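Local coordinates for protein (endonuclease) (Salmonella typhimurium, PDB 1BYR), which is an endonuclease of the phospholipase D-like family that forms a two-chain assembly of alpha/beta subunits, at residues A[37-47]-A[69-80]; A[55-63]-A[82-93]. All coordinates share one frame; numbering follows the deposited sequence.

Contact 1: A[37-47]-A[69-80]; sequences FTAPDIMKALV and ASIAAMNYIANS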
loop_
_atom_site.group_PDB
_atom_site.type_symbol
_atom_site.label_atom_id
_atom_site.label_comp_id
_atom_site.label_asym_id
_atom_site.label_seq_id
_atom_site.Cartn_x
_atom_site.Cartn_y
_atom_site.Cartn_z
ATOM N N PHE A 37 -3.749 3.189 13.235
ATOM C CA PHE A 37 -3.352 4.586 13.415
ATOM C C PHE A 37 -2.705 4.740 14.800
ATOM O O PHE A 37 -3.398 5.040 15.773
ATOM C CB PHE A 37 -4.645 5.409 13.292
ATOM C CG PHE A 37 -4.457 6.899 13.247
ATOM C CD1 PHE A 37 -3.898 7.520 12.139
ATOM C CD2 PHE A 37 -4.909 7.692 14.301
ATOM C CE1 PHE A 37 -3.799 8.914 12.070
ATOM C CE2 PHE A 37 -4.811 9.083 14.244
ATOM C CZ PHE A 37 -4.253 9.692 13.132
ATOM N N THR A 38 -1.386 4.559 14.890
ATOM C CA THR A 38 -0.706 4.619 16.196
ATOM C C THR A 38 0.668 5.304 16.343
ATOM O O THR A 38 1.036 5.691 17.456
ATOM C CB THR A 38 -0.516 3.188 16.791
ATOM O OG1 THR A 38 0.408 2.458 15.974
ATOM C CG2 THR A 38 -1.829 2.419 16.834
ATOM N N ALA A 39 1.426 5.446 15.262
ATOM C CA ALA A 39 2.770 6.034 15.350
ATOM C C ALA A 39 2.874 7.445 15.939
ATOM O O ALA A 39 2.457 8.424 15.315
ATOM C CB ALA A 39 3.438 5.999 13.975
ATOM N N PRO A 40 3.465 7.575 17.143
ATOM C CA PRO A 40 3.593 8.899 17.768
ATOM C C PRO A 40 4.240 9.951 16.859
ATOM O O PRO A 40 3.789 11.087 16.817
ATOM C CB PRO A 40 4.413 8.625 19.033
ATOM C CG PRO A 40 4.125 7.190 19.348
ATOM C CD PRO A 40 4.031 6.516 17.999
ATOM N N ASP A 41 5.289 9.562 16.134
ATOM C CA ASP A 41 5.992 10.463 15.224
ATOM C C ASP A 41 5.057 11.044 14.152
ATOM O O ASP A 41 5.137 12.231 13.816
ATOM C CB ASP A 41 7.136 9.721 14.549
ATOM C CG ASP A 41 6.650 8.675 13.572
ATOM O OD1 ASP A 41 6.035 7.682 14.016
ATOM O OD2 ASP A 41 6.877 8.849 12.357
ATOM N N ILE A 42 4.178 10.198 13.616
ATOM C CA ILE A 42 3.209 10.603 12.600
ATOM C C ILE A 42 2.198 11.592 13.207
ATOM O O ILE A 42 1.842 12.613 12.587
ATOM C CB ILE A 42 2.433 9.359 12.042
ATOM C CG1 ILE A 42 3.425 8.371 11.410
ATOM C CG2 ILE A 42 1.408 9.787 10.978
ATOM C CD1 ILE A 42 4.165 8.923 10.224
ATOM N N MET A 43 1.723 11.289 14.412
ATOM C CA MET A 43 0.759 12.162 15.093
ATOM C C MET A 43 1.357 13.534 15.376
ATOM O O MET A 43 0.717 14.558 15.139
ATOM C CB MET A 43 0.292 11.522 16.401
ATOM C CG MET A 43 -0.209 10.072 16.234
ATOM S SD MET A 43 -1.465 9.863 14.922
ATOM C CE MET A 43 -1.194 8.085 14.503
ATOM N N LYS A 44 2.590 13.563 15.864
ATOM C CA LYS A 44 3.257 14.824 16.164
ATOM C C LYS A 44 3.376 15.666 14.923
ATOM O O LYS A 44 3.197 16.891 14.971
ATOM C CB LYS A 44 4.645 14.573 16.729
ATOM C CG LYS A 44 4.634 14.171 18.191
ATOM C CD LYS A 44 6.034 13.887 18.672
ATOM C CE LYS A 44 6.020 12.797 19.705
ATOM N NZ LYS A 44 7.086 13.070 20.699
ATOM N N ALA A 45 3.687 15.014 13.802
ATOM C CA ALA A 45 3.819 15.709 12.527
ATOM C C ALA A 45 2.479 16.263 12.026
ATOM O O ALA A 45 2.421 17.374 11.499
ATOM C CB ALA A 45 4.437 14.769 11.467
ATOM N N LEU A 46 1.402 15.497 12.191
ATOM C CA LEU A 46 0.086 15.943 11.756
ATOM C C LEU A 46 -0.356 17.170 12.557
ATOM O O LEU A 46 -0.843 18.153 11.991
ATOM C CB LEU A 46 -0.945 14.811 11.897
ATOM C CG LEU A 46 -0.772 13.650 10.908
ATOM C CD1 LEU A 46 -1.491 12.397 11.439
ATOM C CD2 LEU A 46 -1.305 14.060 9.543
ATOM N N VAL A 47 -0.167 17.130 13.873
ATOM C CA VAL A 47 -0.545 18.270 14.703
ATOM C C VAL A 47 0.357 19.476 14.430
ATOM O O VAL A 47 -0.081 20.622 14.553
ATOM C CB VAL A 47 -0.520 17.906 16.207
ATOM C CG1 VAL A 47 -1.185 16.550 16.433
ATOM C CG2 VAL A 47 0.897 17.893 16.708
ATOM N N ALA A 69 -2.668 2.103 22.164
ATOM C CA ALA A 69 -1.894 3.045 21.371
ATOM C C ALA A 69 -2.808 3.797 20.393
ATOM O O ALA A 69 -2.637 5.007 20.163
ATOM C CB ALA A 69 -0.796 2.309 20.626
ATOM N N SER A 70 -3.791 3.089 19.831
ATOM C CA SER A 70 -4.726 3.715 18.904
ATOM C C SER A 70 -5.484 4.827 19.627
ATOM O O SER A 70 -5.590 5.949 19.124
ATOM C CB SER A 70 -5.723 2.690 18.346
ATOM O OG SER A 70 -5.084 1.833 17.421
ATOM N N ILE A 71 -5.999 4.520 20.811
ATOM C CA ILE A 71 -6.742 5.512 21.587
ATOM C C ILE A 71 -5.892 6.746 21.950
ATOM O O ILE A 71 -6.353 7.887 21.846
ATOM C CB ILE A 71 -7.342 4.858 22.849
ATOM C CG1 ILE A 71 -8.500 3.947 22.413
ATOM C CG2 ILE A 71 -7.814 5.925 23.826
ATOM C CD1 ILE A 71 -8.930 2.954 23.470
ATOM N N ALA A 72 -4.645 6.518 22.352
ATOM C CA ALA A 72 -3.733 7.608 22.685
ATOM C C ALA A 72 -3.557 8.546 21.480
ATOM O O ALA A 72 -3.618 9.763 21.626
ATOM C CB ALA A 72 -2.376 7.040 23.110
ATOM N N ALA A 73 -3.368 7.990 20.288
ATOM C CA ALA A 73 -3.194 8.819 19.095
ATOM C C ALA A 73 -4.473 9.547 18.715
ATOM O O ALA A 73 -4.452 10.728 18.367
ATOM C CB ALA A 73 -2.715 7.956 17.916
ATOM N N MET A 74 -5.591 8.833 18.761
ATOM C CA MET A 74 -6.882 9.421 18.436
ATOM C C MET A 74 -7.180 10.563 19.400
ATOM O O MET A 74 -7.640 11.620 18.972
ATOM C CB MET A 74 -7.992 8.355 18.496
ATOM C CG MET A 74 -7.862 7.238 17.415
ATOM S SD MET A 74 -8.669 5.655 17.846
ATOM C CE MET A 74 -10.377 6.039 17.539
ATOM N N ASN A 75 -6.900 10.370 20.692
ATOM C CA ASN A 75 -7.143 11.421 21.691
ATOM C C ASN A 75 -6.206 12.606 21.433
ATOM O O ASN A 75 -6.620 13.770 21.443
ATOM C CB ASN A 75 -6.920 10.896 23.119
ATOM C CG ASN A 75 -8.096 10.084 23.641
ATOM O OD1 ASN A 75 -7.980 9.365 24.639
ATOM N ND2 ASN A 75 -9.226 10.194 22.976
ATOM N N TYR A 76 -4.935 12.302 21.203
ATOM C CA TYR A 76 -3.947 13.330 20.907
ATOM C C TYR A 76 -4.390 14.156 19.693
ATOM O O TYR A 76 -4.358 15.383 19.718
ATOM C CB TYR A 76 -2.596 12.668 20.630
ATOM C CG TYR A 76 -1.502 13.633 20.280
ATOM C CD1 TYR A 76 -1.082 14.597 21.188
ATOM C CD2 TYR A 76 -0.886 13.590 19.040
ATOM C CE1 TYR A 76 -0.076 15.491 20.862
ATOM C CE2 TYR A 76 0.110 14.470 18.711
ATOM C CZ TYR A 76 0.515 15.420 19.619
ATOM O OH TYR A 76 1.509 16.306 19.277
ATOM N N ILE A 77 -4.832 13.479 18.639
ATOM C CA ILE A 77 -5.272 14.150 17.424
ATOM C C ILE A 77 -6.538 15.009 17.621
ATOM O O ILE A 77 -6.573 16.174 17.194
ATOM C CB ILE A 77 -5.503 13.115 16.282
ATOM C CG1 ILE A 77 -4.176 12.461 15.913
ATOM C CG2 ILE A 77 -6.124 13.777 15.071
ATOM C CD1 ILE A 77 -3.196 13.386 15.228
ATOM N N ALA A 78 -7.570 14.459 18.257
ATOM C CA ALA A 78 -8.790 15.227 18.479
ATOM C C ALA A 78 -8.542 16.462 19.369
ATOM O O ALA A 78 -9.078 17.536 19.108
ATOM C CB ALA A 78 -9.862 14.344 19.101
ATOM N N ASN A 79 -7.723 16.302 20.410
ATOM C CA ASN A 79 -7.393 17.394 21.329
ATOM C C ASN A 79 -6.773 18.588 20.612
ATOM O O ASN A 79 -6.812 19.709 21.117
ATOM C CB ASN A 79 -6.433 16.911 22.416
ATOM C CG ASN A 79 -7.103 15.998 23.414
ATOM O OD1 ASN A 79 -8.291 16.136 23.707
ATOM N ND2 ASN A 79 -6.351 15.054 23.946
ATOM N N SER A 80 -6.194 18.340 19.436
ATOM C CA SER A 80 -5.569 19.392 18.637
ATOM C C SER A 80 -6.532 20.100 17.686
ATOM O O SER A 80 -6.130 20.989 16.951
ATOM C CB SER A 80 -4.412 18.824 17.821
ATOM O OG SER A 80 -3.422 18.301 18.677
HETATM O O HOH W 1 0.008 6.379 19.715
#

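Contact 2: A[55-63]-A[82-93]; sequences DVKIVIDER and IPLRTDSNFPIQ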
loop_
_atom_site.group_PDB
_atom_site.type_symbol
_atom_site.label_atom_id
_atom_site.label_comp_id
_atom_site.label_asym_id
_atom_site.label_seq_id
_atom_site.Cartn_x
_atom_site.Cartn_y
_atom_site.Cartn_z
ATOM N N ASP A 55 -5.207 22.586 6.809
ATOM C CA ASP A 55 -6.535 22.004 6.984
ATOM C C ASP A 55 -6.392 20.479 6.954
ATOM O O ASP A 55 -6.318 19.868 5.883
ATOM C CB ASP A 55 -7.460 22.499 5.859
ATOM C CG ASP A 55 -8.817 21.811 5.847
ATOM O OD1 ASP A 55 -9.128 21.053 6.788
ATOM O OD2 ASP A 55 -9.583 22.032 4.889
ATOM N N VAL A 56 -6.318 19.879 8.142
ATOM C CA VAL A 56 -6.165 18.430 8.287
ATOM C C VAL A 56 -7.446 17.686 8.700
ATOM O O VAL A 56 -8.099 18.040 9.686
ATOM C CB VAL A 56 -5.053 18.104 9.340
ATOM C CG1 VAL A 56 -4.765 16.599 9.359
ATOM C CG2 VAL A 56 -3.768 18.894 9.024
ATOM N N LYS A 57 -7.814 16.660 7.928
ATOM C CA LYS A 57 -8.983 15.835 8.245
ATOM C C LYS A 57 -8.583 14.364 8.054
ATOM O O LYS A 57 -7.914 14.000 7.074
ATOM C CB LYS A 57 -10.171 16.211 7.353
ATOM C CG LYS A 57 -10.768 17.577 7.691
ATOM C CD LYS A 57 -12.104 17.789 7.013
ATOM C CE LYS A 57 -12.547 19.246 7.080
ATOM N NZ LYS A 57 -13.832 19.484 6.340
ATOM N N ILE A 58 -8.990 13.515 8.995
ATOM C CA ILE A 58 -8.616 12.107 8.969
ATOM C C ILE A 58 -9.748 11.103 9.195
ATOM O O ILE A 58 -10.600 11.296 10.059
ATOM C CB ILE A 58 -7.535 11.867 10.055
ATOM C CG1 ILE A 58 -6.480 12.964 9.963
ATOM C CG2 ILE A 58 -6.913 10.479 9.915
ATOM C CD1 ILE A 58 -5.457 12.936 11.083
ATOM N N VAL A 59 -9.774 10.035 8.395
ATOM C CA VAL A 59 -10.770 8.974 8.568
ATOM C C VAL A 59 -9.999 7.680 8.703
ATOM O O VAL A 59 -9.183 7.345 7.840
ATOM C CB VAL A 59 -11.731 8.838 7.366
ATOM C CG1 VAL A 59 -12.767 9.925 7.434
ATOM C CG2 VAL A 59 -10.964 8.887 6.064
ATOM N N ILE A 60 -10.231 6.966 9.799
ATOM C CA ILE A 60 -9.526 5.718 10.039
ATOM C C ILE A 60 -10.463 4.539 10.249
ATOM O O ILE A 60 -11.650 4.713 10.514
ATOM C CB ILE A 60 -8.618 5.849 11.277
ATOM C CG1 ILE A 60 -9.469 5.887 12.553
ATOM C CG2 ILE A 60 -7.802 7.126 11.169
ATOM C CD1 ILE A 60 -8.658 6.141 13.843
ATOM N N ASP A 61 -9.922 3.334 10.104
ATOM C CA ASP A 61 -10.684 2.117 10.309
ATOM C C ASP A 61 -11.098 2.040 11.773
ATOM O O ASP A 61 -10.279 2.287 12.667
ATOM C CB ASP A 61 -9.827 0.891 9.970
ATOM C CG ASP A 61 -10.583 -0.390 10.169
ATOM O OD1 ASP A 61 -11.500 -0.651 9.372
ATOM O OD2 ASP A 61 -10.258 -1.123 11.120
ATOM N N GLU A 62 -12.352 1.675 12.017
ATOM C CA GLU A 62 -12.863 1.591 13.383
ATOM C C GLU A 62 -12.466 0.353 14.173
ATOM O O GLU A 62 -11.880 0.464 15.254
ATOM C CB GLU A 62 -14.386 1.706 13.375
ATOM C CG GLU A 62 -14.990 1.929 14.745
ATOM C CD GLU A 62 -16.475 2.218 14.680
ATOM O OE1 GLU A 62 -16.884 3.111 13.897
ATOM O OE2 GLU A 62 -17.232 1.543 15.410
ATOM N N ARG A 63 -12.771 -0.831 13.647
ATOM C CA ARG A 63 -12.455 -2.075 14.358
ATOM C C ARG A 63 -10.996 -2.308 14.693
ATOM O O ARG A 63 -10.688 -2.915 15.719
ATOM C CB ARG A 63 -12.970 -3.278 13.574
ATOM C CG ARG A 63 -14.454 -3.262 13.290
ATOM C CD ARG A 63 -14.836 -4.587 12.642
ATOM N NE ARG A 63 -13.886 -5.632 13.012
ATOM C CZ ARG A 63 -13.175 -6.349 12.150
ATOM N NH1 ARG A 63 -13.302 -6.143 10.853
ATOM N NH2 ARG A 63 -12.335 -7.275 12.593
ATOM N N ILE A 82 -8.093 18.638 15.196
ATOM C CA ILE A 82 -8.070 18.013 13.875
ATOM C C ILE A 82 -9.296 17.127 13.734
ATOM O O ILE A 82 -9.467 16.166 14.487
ATOM C CB ILE A 82 -6.823 17.098 13.669
ATOM C CG1 ILE A 82 -5.595 17.939 13.330
ATOM C CG2 ILE A 82 -7.080 16.107 12.522
ATOM C CD1 ILE A 82 -4.274 17.202 13.578
ATOM N N PRO A 83 -10.167 17.438 12.763
ATOM C CA PRO A 83 -11.371 16.621 12.561
ATOM C C PRO A 83 -11.023 15.150 12.259
ATOM O O PRO A 83 -10.317 14.838 11.295
ATOM C CB PRO A 83 -12.084 17.308 11.392
ATOM C CG PRO A 83 -11.511 18.730 11.392
ATOM C CD PRO A 83 -10.096 18.565 11.816
ATOM N N LEU A 84 -11.516 14.241 13.094
ATOM C CA LEU A 84 -11.223 12.830 12.921
ATOM C C LEU A 84 -12.456 11.933 13.007
ATOM O O LEU A 84 -13.349 12.153 13.827
ATOM C CB LEU A 84 -10.188 12.415 13.971
ATOM C CG LEU A 84 -9.917 10.935 14.217
ATOM C CD1 LEU A 84 -8.967 10.403 13.134
ATOM C CD2 LEU A 84 -9.310 10.762 15.611
ATOM N N ARG A 85 -12.505 10.921 12.138
ATOM C CA ARG A 85 -13.614 9.976 12.114
ATOM C C ARG A 85 -13.174 8.519 12.013
ATOM O O ARG A 85 -12.148 8.196 11.411
ATOM C CB ARG A 85 -14.554 10.261 10.928
ATOM C CG ARG A 85 -15.313 11.569 10.996
ATOM C CD ARG A 85 -16.416 11.643 9.934
ATOM N NE ARG A 85 -17.312 12.763 10.195
ATOM C CZ ARG A 85 -18.177 13.253 9.316
ATOM N NH1 ARG A 85 -18.278 12.728 8.096
ATOM N NH2 ARG A 85 -18.949 14.280 9.658
ATOM N N THR A 86 -13.965 7.638 12.624
ATOM C CA THR A 86 -13.725 6.213 12.540
ATOM C C THR A 86 -14.755 5.697 11.531
ATOM O O THR A 86 -15.873 6.207 11.461
ATOM C CB THR A 86 -13.902 5.512 13.899
ATOM O OG1 THR A 86 -15.189 5.811 14.437
ATOM C CG2 THR A 86 -12.839 5.970 14.863
ATOM N N ASP A 87 -14.381 4.696 10.738
ATOM C CA ASP A 87 -15.276 4.153 9.715
ATOM C C ASP A 87 -15.354 2.646 9.875
ATOM O O ASP A 87 -14.331 1.959 9.881
ATOM C CB ASP A 87 -14.726 4.527 8.331
ATOM C CG ASP A 87 -15.501 3.893 7.180
ATOM O OD1 ASP A 87 -16.621 3.394 7.382
ATOM O OD2 ASP A 87 -14.971 3.911 6.048
ATOM N N SER A 88 -16.571 2.132 10.032
ATOM C CA SER A 88 -16.773 0.703 10.209
ATOM C C SER A 88 -17.647 0.103 9.121
ATOM O O SER A 88 -18.096 -1.027 9.242
ATOM C CB SER A 88 -17.441 0.444 11.562
ATOM O OG SER A 88 -18.719 1.065 11.608
ATOM N N ASN A 89 -17.898 0.867 8.070
ATOM C CA ASN A 89 -18.745 0.385 6.994
ATOM C C ASN A 89 -18.095 -0.649 6.083
ATOM O O ASN A 89 -18.737 -1.183 5.185
ATOM C CB ASN A 89 -19.268 1.567 6.184
ATOM C CG ASN A 89 -20.408 2.280 6.895
ATOM O OD1 ASN A 89 -21.104 1.686 7.732
ATOM N ND2 ASN A 89 -20.608 3.552 6.582
ATOM N N PHE A 90 -16.826 -0.942 6.345
ATOM C CA PHE A 90 -16.081 -1.917 5.563
ATOM C C PHE A 90 -15.453 -2.949 6.507
ATOM O O PHE A 90 -15.037 -2.604 7.621
ATOM C CB PHE A 90 -14.974 -1.216 4.756
ATOM C CG PHE A 90 -15.476 -0.156 3.794
ATOM C CD1 PHE A 90 -15.626 1.168 4.204
ATOM C CD2 PHE A 90 -15.768 -0.478 2.474
ATOM C CE1 PHE A 90 -16.054 2.149 3.323
ATOM C CE2 PHE A 90 -16.198 0.503 1.591
ATOM C CZ PHE A 90 -16.339 1.825 2.023
ATOM N N PRO A 91 -15.417 -4.238 6.108
ATOM C CA PRO A 91 -14.790 -5.165 7.053
ATOM C C PRO A 91 -13.471 -4.547 7.532
ATOM O O PRO A 91 -13.118 -4.643 8.708
ATOM C CB PRO A 91 -14.605 -6.442 6.228
ATOM C CG PRO A 91 -15.741 -6.407 5.269
ATOM C CD PRO A 91 -15.933 -4.936 4.919
ATOM N N ILE A 92 -12.744 -3.927 6.606
ATOM C CA ILE A 92 -11.491 -3.233 6.926
ATOM C C ILE A 92 -11.286 -2.013 6.014
ATOM O O ILE A 92 -11.317 -2.150 4.791
ATOM C CB ILE A 92 -10.227 -4.139 6.737
ATOM C CG1 ILE A 92 -10.353 -5.443 7.529
ATOM C CG2 ILE A 92 -8.970 -3.381 7.210
ATOM C CD1 ILE A 92 -9.073 -6.240 7.534
ATOM N N GLN A 93 -11.141 -0.814 6.593
ATOM C CA GLN A 93 -10.837 0.377 5.792
ATOM C C GLN A 93 -9.323 0.263 5.792
ATOM O O GLN A 93 -8.636 0.805 6.663
ATOM C CB GLN A 93 -11.258 1.680 6.481
ATOM C CG GLN A 93 -11.490 2.815 5.497
ATOM C CD GLN A 93 -11.374 4.190 6.131
ATOM O OE1 GLN A 93 -10.290 4.682 6.389
ATOM N NE2 GLN A 93 -12.506 4.802 6.380
HETATM O O HOH W 2 -11.213 -3.601 10.682
HETATM O O HOH W 3 -13.783 -1.184 10.986
HETATM O O HOH W 4 -19.862 1.000 14.060
#

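Contact 1: A[37-47]-A[69-80]
Met43 on helix 40-51 packs against Ala73, Tyr76 and Ile77 of helix 68-79. The two are neighbouring helices on one side of the sheet of this alpha/beta fold, and the axes of 40-47 and 69-79 run parallel within 8° and approach to 10.0 Å. The Met43 side chain bends at chi2 (-52°), which brings its CE methyl over the centre of the Phe37 ring, 3.4 Å above its plane. This is a Met-aromatic contact inside the 37-47 segment. The same ring turns its edge to Ile77, with CE2 3.8 Å from CG1. Ala73 CB sits 3.7 Å from Met43 CG and equally close to the carbonyl oxygen of Phe37. That oxygen is buried and has no polar partner in the model. At the C-terminal end, Tyr76 CG is anti to the backbone N (chi1 179°), which sends the ring across to helix 40-51. Its ring edge meets Met43 CB, and CE2 lies 3.3 Å from Val47 CG1. Further out, Asn65 accepts from both Phe37 N and Ser70 OG. It ties the start of both segments together. No direct hydrogen bond joins the segments, but one water donates to Thr38 O at 2.6 Å and to Ala69 O at 3.0 Å.

Contact 2: A[55-63]-A[82-93]
Strands 55-61 and 84-87 run parallel, paired from Ile58-Leu84 to Asp61-Asp87, as the two strands of a right-handed beta-alpha-beta unit whose crossover is helix 68-79. Ile58 N donates to Pro83 O and Ile58 O accepts from Arg85 N. Ile60 N donates to Arg85 O, and Asp87 N to Ile60 O at 2.7 Å. On the face toward helix 68-79, Leu84 CD1 fits between Ile58 and Ile60, 3.7 Å from Ile58 CB and 4.0 Å from Ile60 CG2. Ile82 CG2 extends this apolar row to Ile58 CD1. On the other face Val59 CG1 touches Arg85 CB, while the Arg85 guanidinium forms a salt bridge from NE to Asp150, a hydrogen bond from NH1 to Trp145 O and a cation-pi contact with Trp145. Toward the C-terminal ends of the strands the chemistry turns polar. Glu62 extends its carboxylate to Thr86, with OE1 3.2 Å from OG1, and a water bridges Glu62 OE2 to Ser88 OG. Asp87 begins an Asx turn, its OD1 accepting from Asn89 N. Its OD2 takes Gln93 NE2 on the anti lone pair at 2.6 Å, almost in the amide plane. This bond probably sets the turn of the Gln93 amide, although OE1 is left 3.2 Å from Val59 O, another acceptor. Nearby, Ile92 makes backbone hydrogen bonds to the second subunit. Asp61 CG is anti to the backbone N (chi1 -180°), which points the buried carboxylate at the loop carrying Gln93; Gly64 N binds its OD2. Gln93 N meets Asp61 OD1 from above the carboxylate plane, at 2.8 Å and almost straight (177°).

Overall arrangement
Contact 1 is the more buried and joins two helices; contact 2 joins two strands of the sheet beneath and is only partly buried. Both draw on the same beta-alpha-beta unit, since helix 68-79 of contact 1 connects the strands of contact 2. They meet directly where Ile77 packs on Ile82, and where Met74 lies on Ile60, Leu84 and Thr86. The chemistry differs with place. Contact 1 is held by apolar side chains and a single bridging water. Contact 2 is held by regular backbone bonds, then by carboxylates, an amide and waters at its C-terminal end, where the 82-93 segment reaches the second subunit.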